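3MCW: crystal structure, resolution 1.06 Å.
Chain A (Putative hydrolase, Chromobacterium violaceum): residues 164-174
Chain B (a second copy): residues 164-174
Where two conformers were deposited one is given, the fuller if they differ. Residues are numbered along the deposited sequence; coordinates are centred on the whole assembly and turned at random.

Chain A 164-174: DEVHAMSLANL
Chain B, residues 164-174: DEVHAMSLANL

Both stretches, residues 164-174 of chains A and B, are helical throughout, and each helix begins earlier in its chain. Phi/psi values stay near -62/-43 through residue 172. Psi rises to about -30° at Asn A173 and Asn B173, and phi falls to -83° at Leu A174 and -87° at Leu B174. From Ala A168 on, each backbone N bonds to the O four residues back, from Ala A168 N to Asp A164 O (2.9 Å) through Leu A174 N to Ser A170 O (2.9 Å). Chain B repeats the series. Leu A174 N also makes a weak bond to Leu A171 O at 3.3 Å.

The helix axes approach to 11.1 Å and cross at -100°, so they run nearly at right angles. The register is symmetric. The CA atoms of Val A166 and Met B169 lie 7.7 Å apart, those of Met A169 and Val B166 7.8 Å, and those of Ser A170 and Ser B170 8.9 Å. The contact is small and buries 330 Å² in total.

Met A169 and Met B169, both selenomethionines, compete for its centre. Each CA-to-CB bond points toward the other helix, and each side chain is m, t, p (chi1 near -71°, chi2 -179°, chi3 77° in A and 83° in B). In the given conformers Met A169 SE and Met B169 SE are 1.4 Å apart. That is shorter than even an Se-Se bond, so the two cannot be occupied together. Two conformers were deposited for each residue, and this distance is not a real contact.

The methyl contacts are therefore alternatives, all van der Waals packing. Met B169 CE lies 3.6 Å from Glu A165 O and 3.6 Å from Val A166 CA. Met A169 CE lies 3.6 Å from Glu B165 O and 3.7 Å from Val B166 CA. The valines, both t with CA-to-CB sideways, add apolar contacts: Val A166 CG2 to Met B169 CE is 4.1 Å, and Met A169 CE to Val B166 CG2 is 4.2 Å.

No direct hydrogen bond joins the stretches. Ser A170 OG is 4.3 Å from Asn B173 ND2, and Asn A173 ND2 is 4.4 Å from Ser B170 OG, both too long. Water bridges each gap, linking the helices. Water 1 donates to Val A166 O (3.0 Å) and Ser A170 OG (2.7 Å), and accepts from Asn B173 ND2 (3.0 Å). Water 2 donates to Val B166 O (3.0 Å) and Ser B170 OG (2.8 Å), and accepts from Asn A173 ND2 (3.0 Å). The serines are m; the asparagines are m with chi2 near -18° and CA-to-CB toward the partner helix.

His A167 and His B167, both t, have CA-to-CB away, and their ring nitrogens bond elsewhere in the structure.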

# COMPACT_ATOMS: atom_id res chain seq x y z
N ASP A 164 -18.17 -0.91 -3.92
CA ASP A 164 -18.17 -2.30 -3.44
C ASP A 164 -17.06 -3.13 -4.07
O ASP A 164 -16.36 -3.89 -3.42
CB ASP A 164 -19.52 -2.98 -3.72
CG ASP A 164 -20.65 -2.38 -2.91
OD1 ASP A 164 -21.59 -1.91 -3.56
OD2 ASP A 164 -20.58 -2.37 -1.66
N GLU A 165 -16.92 -2.99 -5.40
CA GLU A 165 -15.91 -3.74 -6.12
C GLU A 165 -14.51 -3.28 -5.73
O GLU A 165 -13.60 -4.10 -5.60
CB GLU A 165 -16.13 -3.59 -7.63
CG GLU A 165 -17.37 -4.31 -8.13
CD GLU A 165 -17.63 -4.04 -9.60
OE1 GLU A 165 -17.74 -2.89 -10.03
OE2 GLU A 165 -17.72 -5.04 -10.33
N VAL A 166 -14.31 -1.98 -5.60
CA VAL A 166 -13.02 -1.43 -5.18
C VAL A 166 -12.64 -1.97 -3.80
O VAL A 166 -11.52 -2.41 -3.57
CB VAL A 166 -13.05 0.12 -5.22
CG1 VAL A 166 -11.79 0.72 -4.61
CG2 VAL A 166 -13.31 0.63 -6.64
N HIS A 167 -13.60 -1.91 -2.89
CA HIS A 167 -13.44 -2.40 -1.53
C HIS A 167 -13.06 -3.88 -1.55
O HIS A 167 -12.13 -4.31 -0.87
CB HIS A 167 -14.77 -2.17 -0.78
CG HIS A 167 -14.80 -2.48 0.67
ND1 HIS A 167 -14.54 -1.56 1.66
CD2 HIS A 167 -15.20 -3.62 1.28
CE1 HIS A 167 -14.73 -2.18 2.83
NE2 HIS A 167 -15.13 -3.42 2.63
N ALA A 168 -13.79 -4.68 -2.32
CA ALA A 168 -13.55 -6.12 -2.37
C ALA A 168 -12.15 -6.46 -2.90
O ALA A 168 -11.54 -7.44 -2.45
CB ALA A 168 -14.61 -6.78 -3.22
N MSE A 169 -11.67 -5.67 -3.86
CA MSE A 169 -10.35 -5.92 -4.41
C MSE A 169 -9.28 -5.56 -3.38
O MSE A 169 -8.30 -6.30 -3.18
CB MSE A 169 -10.19 -5.22 -5.77
CG MSE A 169 -11.02 -5.89 -6.87
SE MSE A 169 -10.89 -5.14 -8.66
CE MSE A 169 -9.22 -5.88 -9.06
N SER A 170 -9.44 -4.42 -2.71
CA SER A 170 -8.46 -4.06 -1.67
C SER A 170 -8.44 -5.05 -0.53
O SER A 170 -7.37 -5.45 -0.08
CB SER A 170 -8.70 -2.67 -1.13
OG SER A 170 -8.36 -1.68 -2.07
N LEU A 171 -9.60 -5.49 -0.07
CA LEU A 171 -9.62 -6.49 1.00
C LEU A 171 -8.89 -7.77 0.59
O LEU A 171 -8.19 -8.37 1.39
CB LEU A 171 -11.04 -6.83 1.44
CG LEU A 171 -11.85 -5.74 2.14
CD1 LEU A 171 -13.19 -6.33 2.55
CD2 LEU A 171 -11.09 -5.05 3.27
N ALA A 172 -9.09 -8.22 -0.64
CA ALA A 172 -8.42 -9.42 -1.11
C ALA A 172 -6.90 -9.24 -1.14
O ALA A 172 -6.17 -10.17 -0.82
CB ALA A 172 -8.94 -9.83 -2.46
N ASN A 173 -6.44 -8.08 -1.58
CA ASN A 173 -5.00 -7.80 -1.59
C ASN A 173 -4.41 -7.68 -0.19
O ASN A 173 -3.25 -8.01 0.02
CB ASN A 173 -4.71 -6.53 -2.40
CG ASN A 173 -4.84 -6.74 -3.94
OD1 ASN A 173 -4.79 -7.88 -4.44
ND2 ASN A 173 -5.04 -5.66 -4.65
N LEU A 174 -5.21 -7.22 0.76
CA LEU A 174 -4.76 -7.02 2.12
C LEU A 174 -4.77 -8.28 2.97
O LEU A 174 -3.87 -8.48 3.80
CB LEU A 174 -5.60 -5.92 2.79
CG LEU A 174 -5.36 -4.52 2.29
CD1 LEU A 174 -6.38 -3.54 2.83
CD2 LEU A 174 -3.93 -4.04 2.68
N ASP B 164 -5.36 -8.78 -15.77
CA ASP B 164 -5.54 -7.46 -16.35
C ASP B 164 -6.39 -6.54 -15.47
O ASP B 164 -6.07 -5.37 -15.31
CB ASP B 164 -6.16 -7.56 -17.76
CG ASP B 164 -5.31 -8.39 -18.70
OD1 ASP B 164 -5.39 -9.62 -18.61
OD2 ASP B 164 -4.49 -7.85 -19.43
N GLU B 165 -7.47 -7.09 -14.91
CA GLU B 165 -8.34 -6.33 -14.01
C GLU B 165 -7.63 -5.94 -12.71
O GLU B 165 -7.81 -4.82 -12.23
CB GLU B 165 -9.62 -7.13 -13.72
CG GLU B 165 -10.54 -7.20 -14.93
CD GLU B 165 -11.73 -8.10 -14.75
OE1 GLU B 165 -11.62 -9.21 -14.21
OE2 GLU B 165 -12.81 -7.70 -15.25
N VAL B 166 -6.89 -6.88 -12.16
CA VAL B 166 -6.13 -6.65 -10.92
C VAL B 166 -5.12 -5.53 -11.17
O VAL B 166 -4.98 -4.59 -10.37
CB VAL B 166 -5.47 -7.92 -10.42
CG1 VAL B 166 -4.59 -7.66 -9.24
CG2 VAL B 166 -6.51 -8.98 -10.08
N HIS B 167 -4.38 -5.65 -12.28
CA HIS B 167 -3.41 -4.64 -12.69
C HIS B 167 -4.06 -3.27 -12.84
O HIS B 167 -3.56 -2.27 -12.34
CB HIS B 167 -2.79 -5.14 -14.00
CG HIS B 167 -1.69 -4.31 -14.55
ND1 HIS B 167 -0.34 -4.51 -14.25
CD2 HIS B 167 -1.74 -3.31 -15.46
CE1 HIS B 167 0.36 -3.64 -14.97
NE2 HIS B 167 -0.45 -2.90 -15.72
N ALA B 168 -5.17 -3.23 -13.57
CA ALA B 168 -5.85 -1.97 -13.86
C ALA B 168 -6.37 -1.31 -12.61
O ALA B 168 -6.37 -0.07 -12.53
CB ALA B 168 -7.01 -2.22 -14.84
N MSE B 169 -6.85 -2.09 -11.64
CA MSE B 169 -7.36 -1.49 -10.40
C MSE B 169 -6.18 -0.94 -9.57
O MSE B 169 -6.27 0.16 -9.03
CB MSE B 169 -8.26 -2.50 -9.64
CG MSE B 169 -9.63 -2.72 -10.33
SE MSE B 169 -10.90 -3.96 -9.44
CE MSE B 169 -11.55 -2.68 -8.23
N SER B 170 -5.06 -1.68 -9.50
CA SER B 170 -3.91 -1.16 -8.78
C SER B 170 -3.38 0.11 -9.43
O SER B 170 -3.08 1.08 -8.72
CB SER B 170 -2.80 -2.16 -8.64
OG SER B 170 -3.13 -3.16 -7.70
N LEU B 171 -3.27 0.16 -10.75
CA LEU B 171 -2.78 1.37 -11.40
C LEU B 171 -3.69 2.56 -11.09
O LEU B 171 -3.22 3.68 -10.91
CB LEU B 171 -2.63 1.19 -12.92
CG LEU B 171 -1.58 0.20 -13.41
CD1 LEU B 171 -1.58 0.24 -14.93
CD2 LEU B 171 -0.20 0.45 -12.82
N ALA B 172 -5.00 2.35 -11.10
CA ALA B 172 -5.94 3.43 -10.83
C ALA B 172 -5.77 3.93 -9.39
O ALA B 172 -5.92 5.12 -9.16
CB ALA B 172 -7.37 2.96 -11.07
N ASN B 173 -5.49 3.04 -8.45
CA ASN B 173 -5.25 3.45 -7.08
C ASN B 173 -3.92 4.19 -6.91
O ASN B 173 -3.77 5.03 -6.01
CB ASN B 173 -5.34 2.25 -6.14
CG ASN B 173 -6.77 1.75 -5.94
OD1 ASN B 173 -7.73 2.47 -6.22
ND2 ASN B 173 -6.90 0.49 -5.53
N LEU B 174 -2.94 3.87 -7.75
CA LEU B 174 -1.61 4.44 -7.64
C LEU B 174 -1.43 5.77 -8.35
O LEU B 174 -0.72 6.66 -7.86
CB LEU B 174 -0.57 3.43 -8.18
CG LEU B 174 -0.36 2.21 -7.30
CD1 LEU B 174 0.50 1.18 -8.03
CD2 LEU B 174 0.38 2.63 -6.03
O HOH W 1 -8.93 -1.54 -4.74
O HOH W 2 -5.48 -4.64 -7.45